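Local atomic coordinates of toll-like receptor 13 (Mus musculus, PDB entry 4Z0C), a protein that recognises bacterial 23S rRNA as an innate immune receptor and signals through MYD88 and TRAF6 to activate NF-kappa-B and trigger inflammation. Residues I148-Q153 with S174-V179; L199-L204 with K223-L228; L407-I412 with L431-I436; S597-L602 with P620-S625; Q627-F632 with K648-L653. One frame throughout, in Å; residues are numbered along the deposited sequence.

Interaction 1 (I148-Q153 with S174-V179); sequences ILEAVQ and SPRSLV
In the leucine-rich repeat (LRR) solenoid of the receptor ectodomain, helix 145-152 packs against the short strand 176-177 of the next repeat, and one arginine carries most of the contact. R176 leaves its strand toward the helix and bends at chi3 (138°), which brings its NH1 between two oxygen acceptors. Both lie near the guanidinium plane. NH1 donates to E150 OE1 at 2.8 Å, on the anti lone pair of that oxygen, forming a salt bridge. Because the carboxylate plane is turned 71° from the guanidinium, E150 pairs end-on through a single oxygen and not side by side through two. Q153 crosses R176 at about a right angle and accepts from NH1 on its OE1 at 3.0 Å, the donor sitting above the amide carbonyl plane. To get there Q153 puts CG in the crowded position between the backbone N and the carbonyl carbon (chi1 68°) and then runs extended. Its NE2 gives E150 OE1 a weak bond, which links the three polar groups. D172 takes R176 NE in a second salt bridge, so two carboxylates probably share the charge of this partly exposed arginine. An aliphatic leucine suits the guanidinium face: L149 CB lies over it, offset toward the rim. On the core side, L149 crosses L178 at about a right angle, and L149 CD2 meets L178 CD1 at 3.7 Å.

Interaction 2 (L199-L204 with K223-L228); sequences LSLPNL and KTLPQL
Two successive turns of the leucine-rich repeat solenoid lie one upon the other here, and the paired leucines repeat nearly the same torsions. L201-L204 and L225-L228 are both type I beta turns with proline in the second position, where the fixed phi of the ring suits the turn. L201 and L225 place CG anti to the carbonyl carbon and run extended at chi2 (176° in L201), whereas L204 and L228 place CG anti to the backbone N. Such copying lets leucines of neighbouring coils lie side by side and point the same way, into the hydrophobic core that strands 183-185 and 206-208 also line. The branch L225 CD2 lies on L201 CB at 3.6 Å, while its other branch, L225 CD1, reaches L204 CD2 at 4.1 Å. T224 departs from the ideal staggered positions (chi1 -145°); its methyl CG2 is pressed to 3.0 Å from L199 O, a tight approach, and its OG1 faces S200 OG. Q227 turns at chi2 (-49°), so that its CB and CG pass over P202 O and its amide leads away. The backbones exchange no direct hydrogen bond, and a water does the work instead. It donates to L201 O and to L204 O, and accepts from Q227 N at 2.8 Å, satisfying three main-chain groups that face between the coils. L204 O is also approached by L228 CA, in a CA-H...O contact of 3.3 Å.

Interaction 3 (L407-I412 with L431-I436); sequences LAACWI and LGDNNI
N434 ND2 is the best-held polar atom, gripped by two backbone carbonyls, and N434 is the asparagine of the leucine-rich repeat signature LxLxxNxL. One hydrogen goes to L431 O of its own coil at 2.9 Å in a nearly straight bond (166°). The other goes to L407 O of the preceding coil at 3.0 Å; both oxygens lie near the amide plane, though ND2 stands above either carbonyl plane. The same side chain then accepts: I412 N donates to N434 OD1 at 3.1 Å. Three bonds thus fix the rotation of a buried amide, and asparagine suits the place because its short arm carries donor and acceptor alike. With CG anti to the carbonyl carbon (chi1 -77°), the amide lies alongside I412. C410 takes the equivalent place one coil earlier.

Main-chain bonds join the coils on either side of this amide: A409 N donates to G432 O at 3.0 Å, and N435 N to I412 O at 2.8 Å. Both segments make type II turns, with A409 and D433 in the positive-phi third position (A409 phi 61°). In the core, L407 lies beside L431 and I412 beside I436, isoleucine and leucine branches filling the core. N435 ND2 reaches W411 O weakly, but its OD1 is taken by R437 of the second subunit, which also binds D433 O, so this surface belongs to the dimer interface. The methyl CB of A409 touches D433 OD2 at 3.4 Å.

Interaction 4 (S597-L602 with P620-S625); sequences SLFQNL and PDMFSS
Phenylalanines of the leucine-rich repeat consensus, one from each of two adjoining coils, meet in this contact within the solenoid core. F599 and F623 both set CG anti to the carbonyl carbon (chi1 -63° and -48°) and so lie side by side, pointing the same way. Their rings meet rim to rim, centroids 5.9 Å apart and planes only 24° from parallel, neither ring over the face of the other; F599 CE2 comes to 3.7 Å from F623 CE1. M622 fits in beside them because its long, flexible, unbranched chain can follow both rings. Its CG touches F599 CD2 at 3.5 Å and also lies over one face of F623, toward the rim, while SD makes an oblique Met-aromatic contact with F599. The carbonyl M622 O lies at the edge of the F599 ring. A water bridges the backbones, accepting from F599 N and donating to M622 O at 2.8 Å. Outside the core, S625 CB packs against Q600 O. L594 of strand 592-594 touches both F599 and M622, and toward the next coil, the F623 ring meets F632 of strand 631-633.

Interaction 5 (Q627-F632 with K648-L653); sequences QSLQVF and KNLKSL
Near the C-terminal end of the leucine-rich repeat solenoid, the coil entering strand 631-633 rests on the turn that precedes strand 655-657. One backbone oxygen, Q627 O, collects most of the polar contacts. S652 points toward it and, with OG anti to the carbonyl carbon (chi1 -60°), donates to Q627 O at 2.9 Å, in the carbonyl plane and on a lone pair. Serine suits this place, since its short side chain brings a hydroxyl to a main-chain acceptor of the neighbouring coil. S652 N adds a weak bond to the same oxygen, and a water donates to Q627 O at 2.7 Å while accepting from S652 N. L650 centres an inverse gamma turn and begins a type I turn, L650-L653, which brings S652 and L653 up to the first coil. K651 NZ donates to N649 OD1 at 2.9 Å, a bond within the turn itself. S628 OG bonds K603 O of the preceding coil. Apolar contacts complete the join: L629 CD2 approaches L650 CD1 at 4.4 Å, and F632, its CG anti to the backbone N, offers its CB to L653 CD1 at 3.9 Å.

Overall arrangement
All five contacts join successive coils of one curved leucine-rich repeat solenoid. Interactions 1 and 2 are neighbours, their centres 13 Å apart: S200 N probably donates to R176 O between strands 176-177 and 199-200, and N203 ND2 to V179 O. Interactions 4 and 5 form a second pair, 11 Å between centres, joined by the D621-K648 salt bridge and by a probable hydrogen bond from N649 ND2 to S624 O. Interaction 3 stands alone, its centre about 48 Å from that of interaction 2 and 44 Å from that of interaction 4. The bound RNA comes nearest to interactions 3 and 5, at about 6 and 7 Å between nearest atoms, against about 27 Å for interaction 2.

Interaction 1 (I148-Q153 with S174-V179)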
# COMPACT_ATOMS: atom_id res chain seq x y z
N ILE A 148 16.79 -8.77 49.29
CA ILE A 148 17.56 -8.73 48.04
C ILE A 148 19.03 -8.47 48.36
O ILE A 148 19.91 -9.12 47.80
CB ILE A 148 17.04 -7.65 47.06
CG1 ILE A 148 15.57 -7.87 46.73
CG2 ILE A 148 17.88 -7.67 45.78
CD1 ILE A 148 15.33 -9.19 46.05
N LEU A 149 19.30 -7.53 49.25
CA LEU A 149 20.67 -7.24 49.68
C LEU A 149 21.36 -8.46 50.29
O LEU A 149 22.54 -8.69 50.04
CB LEU A 149 20.71 -6.06 50.64
CG LEU A 149 20.67 -4.68 49.99
CD1 LEU A 149 20.51 -3.61 51.05
CD2 LEU A 149 21.93 -4.44 49.18
N GLU A 150 20.63 -9.23 51.09
CA GLU A 150 21.17 -10.48 51.62
C GLU A 150 21.59 -11.41 50.51
O GLU A 150 22.60 -12.10 50.61
CB GLU A 150 20.13 -11.18 52.50
CG GLU A 150 19.98 -10.61 53.90
CD GLU A 150 21.18 -10.90 54.79
OE1 GLU A 150 21.89 -9.95 55.18
OE2 GLU A 150 21.41 -12.10 55.10
N ALA A 151 20.80 -11.43 49.44
CA ALA A 151 21.00 -12.39 48.37
C ALA A 151 22.11 -11.97 47.42
O ALA A 151 22.73 -12.81 46.77
CB ALA A 151 19.71 -12.64 47.61
N VAL A 152 22.40 -10.67 47.36
CA VAL A 152 23.39 -10.19 46.40
C VAL A 152 24.68 -9.60 46.99
O VAL A 152 25.66 -9.43 46.25
CB VAL A 152 22.76 -9.18 45.38
CG1 VAL A 152 21.57 -9.83 44.66
CG2 VAL A 152 22.34 -7.89 46.06
N GLN A 153 24.70 -9.29 48.29
CA GLN A 153 25.82 -8.54 48.87
C GLN A 153 27.19 -9.24 48.81
O GLN A 153 28.23 -8.58 48.81
CB GLN A 153 25.50 -8.11 50.32
CG GLN A 153 25.40 -9.27 51.33
CD GLN A 153 24.93 -8.83 52.72
OE1 GLN A 153 25.10 -7.67 53.11
NE2 GLN A 153 24.33 -9.76 53.46
N SER A 174 21.06 -1.78 58.00
CA SER A 174 22.16 -2.48 58.66
C SER A 174 23.37 -2.31 57.75
O SER A 174 23.25 -2.44 56.54
CB SER A 174 21.84 -3.96 58.87
OG SER A 174 20.46 -4.16 59.09
N PRO A 175 24.53 -1.97 58.34
CA PRO A 175 25.70 -1.64 57.52
C PRO A 175 26.11 -2.76 56.56
O PRO A 175 26.29 -3.91 56.96
CB PRO A 175 26.80 -1.41 58.56
CG PRO A 175 26.06 -0.99 59.79
CD PRO A 175 24.74 -1.71 59.77
N ARG A 176 26.21 -2.40 55.28
CA ARG A 176 26.72 -3.32 54.27
C ARG A 176 27.46 -2.63 53.12
O ARG A 176 27.48 -1.41 53.03
CB ARG A 176 25.62 -4.26 53.75
CG ARG A 176 24.20 -3.80 53.95
CD ARG A 176 23.25 -4.88 53.47
NE ARG A 176 22.10 -5.12 54.34
CZ ARG A 176 21.65 -6.33 54.66
NH1 ARG A 176 22.28 -7.40 54.22
NH2 ARG A 176 20.59 -6.47 55.44
N SER A 177 28.06 -3.44 52.26
CA SER A 177 28.98 -2.92 51.26
C SER A 177 28.93 -3.79 50.01
O SER A 177 29.22 -4.98 50.08
CB SER A 177 30.41 -2.91 51.83
OG SER A 177 31.30 -2.21 50.98
N LEU A 178 28.53 -3.19 48.89
CA LEU A 178 28.59 -3.83 47.57
C LEU A 178 29.67 -3.12 46.77
O LEU A 178 29.43 -2.03 46.24
CB LEU A 178 27.25 -3.74 46.85
CG LEU A 178 26.07 -4.63 47.28
CD1 LEU A 178 25.57 -4.28 48.65
CD2 LEU A 178 24.94 -4.49 46.29
N VAL A 179 30.87 -3.70 46.72
CA VAL A 179 32.03 -2.96 46.22
C VAL A 179 32.25 -3.01 44.71
O VAL A 179 33.00 -2.19 44.17
CB VAL A 179 33.34 -3.39 46.93
CG1 VAL A 179 33.15 -3.33 48.44
CG2 VAL A 179 33.79 -4.76 46.47
O HOH W 1 30.62 -7.03 46.82

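Interaction 2 (L199-L204 with K223-L228)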
# COMPACT_ATOMS: atom_id res chain seq x y z
N LEU A 199 24.49 1.70 53.46
CA LEU A 199 24.81 0.99 52.23
C LEU A 199 26.04 1.60 51.56
O LEU A 199 25.98 2.67 51.00
CB LEU A 199 23.61 1.00 51.28
CG LEU A 199 23.85 0.24 49.97
CD1 LEU A 199 24.17 -1.22 50.26
CD2 LEU A 199 22.65 0.36 49.03
N SER A 200 27.18 0.93 51.64
CA SER A 200 28.39 1.49 51.04
C SER A 200 28.58 1.02 49.60
O SER A 200 28.77 -0.18 49.35
CB SER A 200 29.62 1.15 51.87
OG SER A 200 29.81 2.11 52.88
N LEU A 201 28.54 1.96 48.67
CA LEU A 201 28.69 1.66 47.25
C LEU A 201 29.83 2.47 46.66
O LEU A 201 29.60 3.40 45.89
CB LEU A 201 27.38 1.97 46.52
CG LEU A 201 26.20 1.22 47.13
CD1 LEU A 201 24.92 1.60 46.45
CD2 LEU A 201 26.45 -0.26 46.99
N PRO A 202 31.07 2.09 47.01
CA PRO A 202 32.27 2.88 46.71
C PRO A 202 32.51 3.06 45.22
O PRO A 202 33.12 4.06 44.83
CB PRO A 202 33.40 2.03 47.31
CG PRO A 202 32.85 0.63 47.34
CD PRO A 202 31.40 0.79 47.63
N ASN A 203 32.00 2.15 44.39
CA ASN A 203 32.24 2.22 42.95
C ASN A 203 31.02 2.57 42.09
O ASN A 203 31.08 2.47 40.86
CB ASN A 203 32.91 0.94 42.46
CG ASN A 203 34.32 0.81 42.98
OD1 ASN A 203 35.07 1.80 43.02
ND2 ASN A 203 34.70 -0.39 43.39
N LEU A 204 29.94 3.00 42.73
CA LEU A 204 28.71 3.34 42.02
C LEU A 204 28.86 4.61 41.18
O LEU A 204 29.23 5.67 41.69
CB LEU A 204 27.54 3.48 43.01
CG LEU A 204 26.19 3.27 42.31
CD1 LEU A 204 26.07 1.83 41.90
CD2 LEU A 204 25.03 3.63 43.20
N LYS A 223 26.43 10.80 50.62
CA LYS A 223 27.87 10.87 50.94
C LYS A 223 28.59 9.57 50.62
O LYS A 223 29.70 9.55 50.07
CB LYS A 223 28.07 11.17 52.43
CG LYS A 223 29.34 10.57 53.04
CD LYS A 223 30.47 11.58 53.13
CE LYS A 223 31.25 11.40 54.42
NZ LYS A 223 31.53 12.71 55.10
N THR A 224 27.90 8.50 50.95
CA THR A 224 28.40 7.16 50.80
C THR A 224 28.55 6.70 49.32
O THR A 224 29.02 5.58 49.06
CB THR A 224 27.47 6.23 51.58
OG1 THR A 224 28.22 5.16 52.16
CG2 THR A 224 26.43 5.66 50.69
N LEU A 225 28.16 7.54 48.37
CA LEU A 225 28.40 7.27 46.94
C LEU A 225 29.35 8.31 46.34
O LEU A 225 28.93 9.19 45.57
CB LEU A 225 27.09 7.26 46.15
CG LEU A 225 25.83 6.66 46.77
CD1 LEU A 225 24.68 6.77 45.77
CD2 LEU A 225 26.04 5.23 47.16
N PRO A 226 30.64 8.23 46.70
CA PRO A 226 31.60 9.29 46.36
C PRO A 226 31.99 9.32 44.88
O PRO A 226 32.52 10.34 44.43
CB PRO A 226 32.81 8.94 47.22
CG PRO A 226 32.74 7.45 47.38
CD PRO A 226 31.28 7.12 47.44
N GLN A 227 31.77 8.23 44.16
CA GLN A 227 32.12 8.14 42.75
C GLN A 227 30.95 8.44 41.79
O GLN A 227 31.09 8.31 40.57
CB GLN A 227 32.69 6.76 42.45
CG GLN A 227 34.13 6.58 42.86
CD GLN A 227 35.01 7.71 42.38
OE1 GLN A 227 35.31 8.64 43.13
NE2 GLN A 227 35.44 7.64 41.12
N LEU A 228 29.80 8.83 42.34
CA LEU A 228 28.56 8.94 41.57
C LEU A 228 28.66 9.92 40.42
O LEU A 228 28.99 11.10 40.62
CB LEU A 228 27.40 9.31 42.50
CG LEU A 228 26.01 9.33 41.87
CD1 LEU A 228 25.67 7.98 41.33
CD2 LEU A 228 24.98 9.70 42.91
O HOH W 2 30.16 5.92 44.49

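Interaction 3 (L407-I412 with L431-I436)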
# COMPACT_ATOMS: atom_id res chain seq x y z
N LEU A 407 14.58 15.36 8.38
CA LEU A 407 13.34 16.04 8.05
C LEU A 407 12.20 15.04 7.90
O LEU A 407 11.21 15.32 7.26
CB LEU A 407 13.52 16.79 6.73
CG LEU A 407 14.39 18.04 6.79
CD1 LEU A 407 14.78 18.45 5.40
CD2 LEU A 407 13.57 19.15 7.42
N ALA A 408 12.33 13.87 8.51
CA ALA A 408 11.33 12.82 8.40
C ALA A 408 9.99 13.21 9.01
O ALA A 408 9.94 13.87 10.03
CB ALA A 408 11.83 11.54 9.03
N ALA A 409 8.91 12.79 8.36
CA ALA A 409 7.54 12.98 8.85
C ALA A 409 7.15 14.43 9.05
O ALA A 409 6.22 14.74 9.80
CB ALA A 409 7.30 12.17 10.12
N CYS A 410 7.84 15.33 8.36
CA CYS A 410 7.31 16.67 8.19
C CYS A 410 6.21 16.60 7.11
O CYS A 410 5.76 15.51 6.75
CB CYS A 410 8.41 17.62 7.76
SG CYS A 410 9.62 17.90 9.05
N TRP A 411 5.76 17.75 6.61
CA TRP A 411 4.69 17.77 5.61
C TRP A 411 5.18 18.25 4.26
O TRP A 411 4.43 18.80 3.46
CB TRP A 411 3.53 18.66 6.08
CG TRP A 411 2.84 18.19 7.31
CD1 TRP A 411 3.06 17.02 8.00
CD2 TRP A 411 1.80 18.88 8.03
NE1 TRP A 411 2.22 16.94 9.09
CE2 TRP A 411 1.44 18.08 9.13
CE3 TRP A 411 1.17 20.11 7.85
CZ2 TRP A 411 0.45 18.45 10.03
CZ3 TRP A 411 0.18 20.49 8.76
CH2 TRP A 411 -0.17 19.66 9.83
N ILE A 412 6.46 18.04 4.00
CA ILE A 412 7.09 18.67 2.85
C ILE A 412 6.47 18.28 1.51
O ILE A 412 6.30 17.09 1.15
CB ILE A 412 8.60 18.46 2.86
CG1 ILE A 412 9.20 19.21 4.06
CG2 ILE A 412 9.21 18.89 1.51
CD1 ILE A 412 10.56 18.70 4.49
N LEU A 431 14.42 12.31 4.12
CA LEU A 431 13.21 13.00 3.65
C LEU A 431 12.03 12.08 3.68
O LEU A 431 11.02 12.32 3.01
CB LEU A 431 13.40 13.56 2.24
CG LEU A 431 14.19 14.86 2.27
CD1 LEU A 431 14.85 15.14 0.93
CD2 LEU A 431 13.25 15.97 2.66
N GLY A 432 12.17 11.01 4.45
CA GLY A 432 11.14 10.00 4.55
C GLY A 432 9.82 10.52 5.08
O GLY A 432 9.79 11.48 5.83
N ASP A 433 8.73 9.91 4.63
CA ASP A 433 7.41 10.13 5.19
C ASP A 433 6.95 11.58 5.05
O ASP A 433 6.16 12.08 5.85
CB ASP A 433 7.35 9.67 6.64
CG ASP A 433 5.93 9.56 7.16
OD1 ASP A 433 5.02 9.36 6.34
OD2 ASP A 433 5.73 9.71 8.39
N ASN A 434 7.45 12.27 4.04
CA ASN A 434 6.91 13.58 3.70
C ASN A 434 5.74 13.45 2.72
O ASN A 434 5.05 12.44 2.72
CB ASN A 434 8.02 14.52 3.23
CG ASN A 434 8.86 15.06 4.40
OD1 ASN A 434 8.40 15.90 5.17
ND2 ASN A 434 10.09 14.60 4.52
N ASN A 435 5.49 14.49 1.92
CA ASN A 435 4.41 14.47 0.92
C ASN A 435 4.97 14.75 -0.46
O ASN A 435 4.31 15.42 -1.26
CB ASN A 435 3.36 15.55 1.22
CG ASN A 435 2.65 15.35 2.55
OD1 ASN A 435 2.32 14.22 2.94
ND2 ASN A 435 2.40 16.44 3.26
N ILE A 436 6.17 14.29 -0.76
CA ILE A 436 6.80 14.72 -2.00
C ILE A 436 6.30 13.88 -3.15
O ILE A 436 6.38 12.64 -3.09
CB ILE A 436 8.32 14.67 -1.92
CG1 ILE A 436 8.80 15.59 -0.80
CG2 ILE A 436 8.92 15.11 -3.23
CD1 ILE A 436 10.21 15.29 -0.27

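Interaction 4 (S597-L602 with P620-S625)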
# COMPACT_ATOMS: atom_id res chain seq x y z
N SER A 597 15.87 -23.10 -17.38
CA SER A 597 17.30 -22.88 -17.25
C SER A 597 17.67 -21.51 -16.67
O SER A 597 18.79 -21.04 -16.87
CB SER A 597 17.98 -23.07 -18.61
OG SER A 597 17.33 -22.32 -19.63
N LEU A 598 16.75 -20.90 -15.93
CA LEU A 598 16.94 -19.55 -15.37
C LEU A 598 18.16 -19.41 -14.45
O LEU A 598 18.85 -18.39 -14.47
CB LEU A 598 15.68 -19.12 -14.61
CG LEU A 598 15.61 -17.70 -14.06
CD1 LEU A 598 15.57 -16.67 -15.18
CD2 LEU A 598 14.40 -17.58 -13.16
N PHE A 599 18.44 -20.45 -13.66
CA PHE A 599 19.52 -20.42 -12.67
C PHE A 599 20.89 -20.85 -13.21
O PHE A 599 21.83 -21.03 -12.44
CB PHE A 599 19.18 -21.31 -11.47
CG PHE A 599 17.97 -20.87 -10.72
CD1 PHE A 599 17.82 -19.57 -10.31
CD2 PHE A 599 16.96 -21.78 -10.42
CE1 PHE A 599 16.69 -19.18 -9.61
CE2 PHE A 599 15.84 -21.39 -9.72
CZ PHE A 599 15.70 -20.09 -9.32
N GLN A 600 21.01 -21.03 -14.52
CA GLN A 600 22.23 -21.59 -15.09
C GLN A 600 23.52 -20.83 -14.82
O GLN A 600 24.58 -21.43 -14.67
CB GLN A 600 22.09 -21.78 -16.59
CG GLN A 600 21.46 -23.09 -16.97
CD GLN A 600 21.54 -23.33 -18.45
OE1 GLN A 600 21.49 -22.39 -19.26
NE2 GLN A 600 21.70 -24.59 -18.83
N ASN A 601 23.44 -19.51 -14.76
CA ASN A 601 24.67 -18.74 -14.59
C ASN A 601 25.00 -18.40 -13.14
O ASN A 601 26.05 -17.82 -12.84
CB ASN A 601 24.62 -17.49 -15.45
CG ASN A 601 25.24 -17.72 -16.79
OD1 ASN A 601 24.65 -18.37 -17.65
ND2 ASN A 601 26.45 -17.22 -16.98
N LEU A 602 24.10 -18.76 -12.24
CA LEU A 602 24.22 -18.36 -10.85
C LEU A 602 25.13 -19.35 -10.13
O LEU A 602 24.72 -20.04 -9.20
CB LEU A 602 22.85 -18.25 -10.18
CG LEU A 602 21.82 -17.32 -10.84
CD1 LEU A 602 20.57 -17.20 -9.95
CD2 LEU A 602 22.41 -15.95 -11.15
N PRO A 620 12.55 -30.18 -13.31
CA PRO A 620 13.75 -31.04 -13.42
C PRO A 620 15.00 -30.28 -13.87
O PRO A 620 14.91 -29.48 -14.81
CB PRO A 620 13.34 -32.09 -14.48
CG PRO A 620 11.86 -32.15 -14.39
CD PRO A 620 11.42 -30.72 -14.09
N ASP A 621 16.12 -30.51 -13.19
CA ASP A 621 17.40 -29.84 -13.50
C ASP A 621 17.41 -28.31 -13.34
O ASP A 621 18.32 -27.63 -13.83
CB ASP A 621 17.93 -30.24 -14.89
CG ASP A 621 18.53 -31.65 -14.91
OD1 ASP A 621 19.33 -31.98 -14.01
OD2 ASP A 621 18.22 -32.41 -15.86
N MET A 622 16.39 -27.76 -12.69
CA MET A 622 16.38 -26.32 -12.45
C MET A 622 17.52 -25.86 -11.53
O MET A 622 18.08 -24.78 -11.71
CB MET A 622 15.03 -25.88 -11.89
CG MET A 622 14.95 -24.40 -11.59
SD MET A 622 13.26 -23.87 -11.29
CE MET A 622 12.80 -23.46 -12.97
N PHE A 623 17.88 -26.69 -10.56
CA PHE A 623 18.83 -26.29 -9.53
C PHE A 623 20.21 -26.92 -9.71
O PHE A 623 21.15 -26.60 -8.97
CB PHE A 623 18.26 -26.64 -8.16
CG PHE A 623 16.82 -26.20 -7.97
CD1 PHE A 623 16.49 -24.85 -7.90
CD2 PHE A 623 15.80 -27.13 -7.85
CE1 PHE A 623 15.18 -24.45 -7.74
CE2 PHE A 623 14.48 -26.72 -7.67
CZ PHE A 623 14.18 -25.39 -7.61
N SER A 624 20.33 -27.78 -10.72
CA SER A 624 21.54 -28.57 -10.98
C SER A 624 22.79 -27.77 -11.30
O SER A 624 23.86 -28.33 -11.34
CB SER A 624 21.29 -29.54 -12.14
OG SER A 624 20.26 -30.45 -11.81
N SER A 625 22.67 -26.47 -11.56
CA SER A 625 23.86 -25.68 -11.84
C SER A 625 24.38 -25.01 -10.57
O SER A 625 25.49 -24.48 -10.55
CB SER A 625 23.59 -24.60 -12.90
OG SER A 625 23.60 -25.16 -14.20
O HOH W 3 17.40 -23.23 -13.93

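Interaction 5 (Q627-F632 with K648-L653)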
# COMPACT_ATOMS: atom_id res chain seq x y z
N GLN A 627 26.21 -24.91 -7.90
CA GLN A 627 27.37 -25.53 -7.25
C GLN A 627 27.55 -25.06 -5.81
O GLN A 627 27.75 -25.87 -4.90
CB GLN A 627 28.65 -25.13 -7.99
CG GLN A 627 28.86 -25.76 -9.35
CD GLN A 627 29.76 -24.89 -10.22
OE1 GLN A 627 30.60 -24.14 -9.72
NE2 GLN A 627 29.58 -24.99 -11.54
N SER A 628 27.51 -23.75 -5.63
CA SER A 628 27.81 -23.11 -4.37
C SER A 628 26.61 -22.99 -3.45
O SER A 628 26.72 -22.39 -2.38
CB SER A 628 28.38 -21.71 -4.62
OG SER A 628 29.32 -21.75 -5.67
N LEU A 629 25.47 -23.56 -3.83
CA LEU A 629 24.28 -23.41 -3.00
C LEU A 629 24.43 -24.08 -1.63
O LEU A 629 24.64 -25.29 -1.55
CB LEU A 629 23.04 -23.94 -3.73
CG LEU A 629 21.71 -23.45 -3.14
CD1 LEU A 629 21.61 -21.92 -3.26
CD2 LEU A 629 20.53 -24.13 -3.81
N GLN A 630 24.31 -23.28 -0.56
CA GLN A 630 24.42 -23.78 0.82
C GLN A 630 23.08 -23.80 1.53
O GLN A 630 22.79 -24.69 2.33
CB GLN A 630 25.38 -22.93 1.64
CG GLN A 630 26.78 -22.77 1.05
CD GLN A 630 27.70 -21.96 1.96
OE1 GLN A 630 27.47 -20.76 2.21
NE2 GLN A 630 28.73 -22.62 2.49
N VAL A 631 22.27 -22.77 1.27
CA VAL A 631 20.95 -22.66 1.87
C VAL A 631 19.90 -22.67 0.78
O VAL A 631 19.94 -21.86 -0.14
CB VAL A 631 20.84 -21.41 2.75
CG1 VAL A 631 19.46 -21.33 3.37
CG2 VAL A 631 21.90 -21.46 3.84
N PHE A 632 18.99 -23.62 0.86
CA PHE A 632 17.94 -23.82 -0.11
C PHE A 632 16.66 -23.96 0.69
O PHE A 632 16.51 -24.92 1.45
CB PHE A 632 18.19 -25.10 -0.92
CG PHE A 632 17.26 -25.28 -2.12
CD1 PHE A 632 16.36 -24.27 -2.48
CD2 PHE A 632 17.28 -26.45 -2.86
CE1 PHE A 632 15.50 -24.42 -3.57
CE2 PHE A 632 16.42 -26.62 -3.96
CZ PHE A 632 15.53 -25.60 -4.32
N LYS A 648 20.23 -33.17 -7.14
CA LYS A 648 21.38 -33.47 -7.98
C LYS A 648 22.39 -32.31 -8.06
O LYS A 648 22.03 -31.17 -8.36
CB LYS A 648 20.94 -33.88 -9.40
CG LYS A 648 22.06 -34.53 -10.21
CD LYS A 648 21.79 -34.60 -11.72
CE LYS A 648 20.32 -34.47 -12.08
NZ LYS A 648 20.09 -34.58 -13.55
N ASN A 649 23.65 -32.62 -7.78
CA ASN A 649 24.77 -31.70 -7.94
C ASN A 649 24.84 -30.53 -6.98
O ASN A 649 25.68 -29.64 -7.17
CB ASN A 649 24.86 -31.16 -9.37
CG ASN A 649 26.29 -30.92 -9.80
OD1 ASN A 649 27.16 -31.76 -9.56
ND2 ASN A 649 26.55 -29.77 -10.41
N LEU A 650 23.98 -30.49 -5.97
CA LEU A 650 24.13 -29.47 -4.93
C LEU A 650 25.28 -29.86 -3.97
O LEU A 650 25.05 -30.30 -2.84
CB LEU A 650 22.81 -29.17 -4.19
CG LEU A 650 21.66 -28.32 -4.83
CD1 LEU A 650 22.04 -27.58 -6.12
CD2 LEU A 650 20.37 -29.08 -5.02
N LYS A 651 26.51 -29.70 -4.46
CA LYS A 651 27.73 -30.13 -3.77
C LYS A 651 27.95 -29.41 -2.43
O LYS A 651 28.54 -29.98 -1.50
CB LYS A 651 28.95 -29.89 -4.66
CG LYS A 651 29.52 -31.10 -5.41
CD LYS A 651 28.50 -31.84 -6.26
CE LYS A 651 29.15 -33.04 -6.98
NZ LYS A 651 28.24 -33.84 -7.88
N SER A 652 27.50 -28.16 -2.36
CA SER A 652 27.77 -27.33 -1.19
C SER A 652 26.62 -27.24 -0.21
O SER A 652 26.70 -26.50 0.77
CB SER A 652 28.16 -25.92 -1.61
OG SER A 652 29.32 -25.95 -2.42
N LEU A 653 25.54 -27.97 -0.48
CA LEU A 653 24.33 -27.88 0.34
C LEU A 653 24.60 -28.18 1.81
O LEU A 653 25.30 -29.14 2.12
CB LEU A 653 23.26 -28.84 -0.21
CG LEU A 653 21.88 -28.64 0.39
CD1 LEU A 653 21.27 -27.31 -0.05
CD2 LEU A 653 20.97 -29.80 0.05
O HOH W 4 25.37 -26.68 -4.02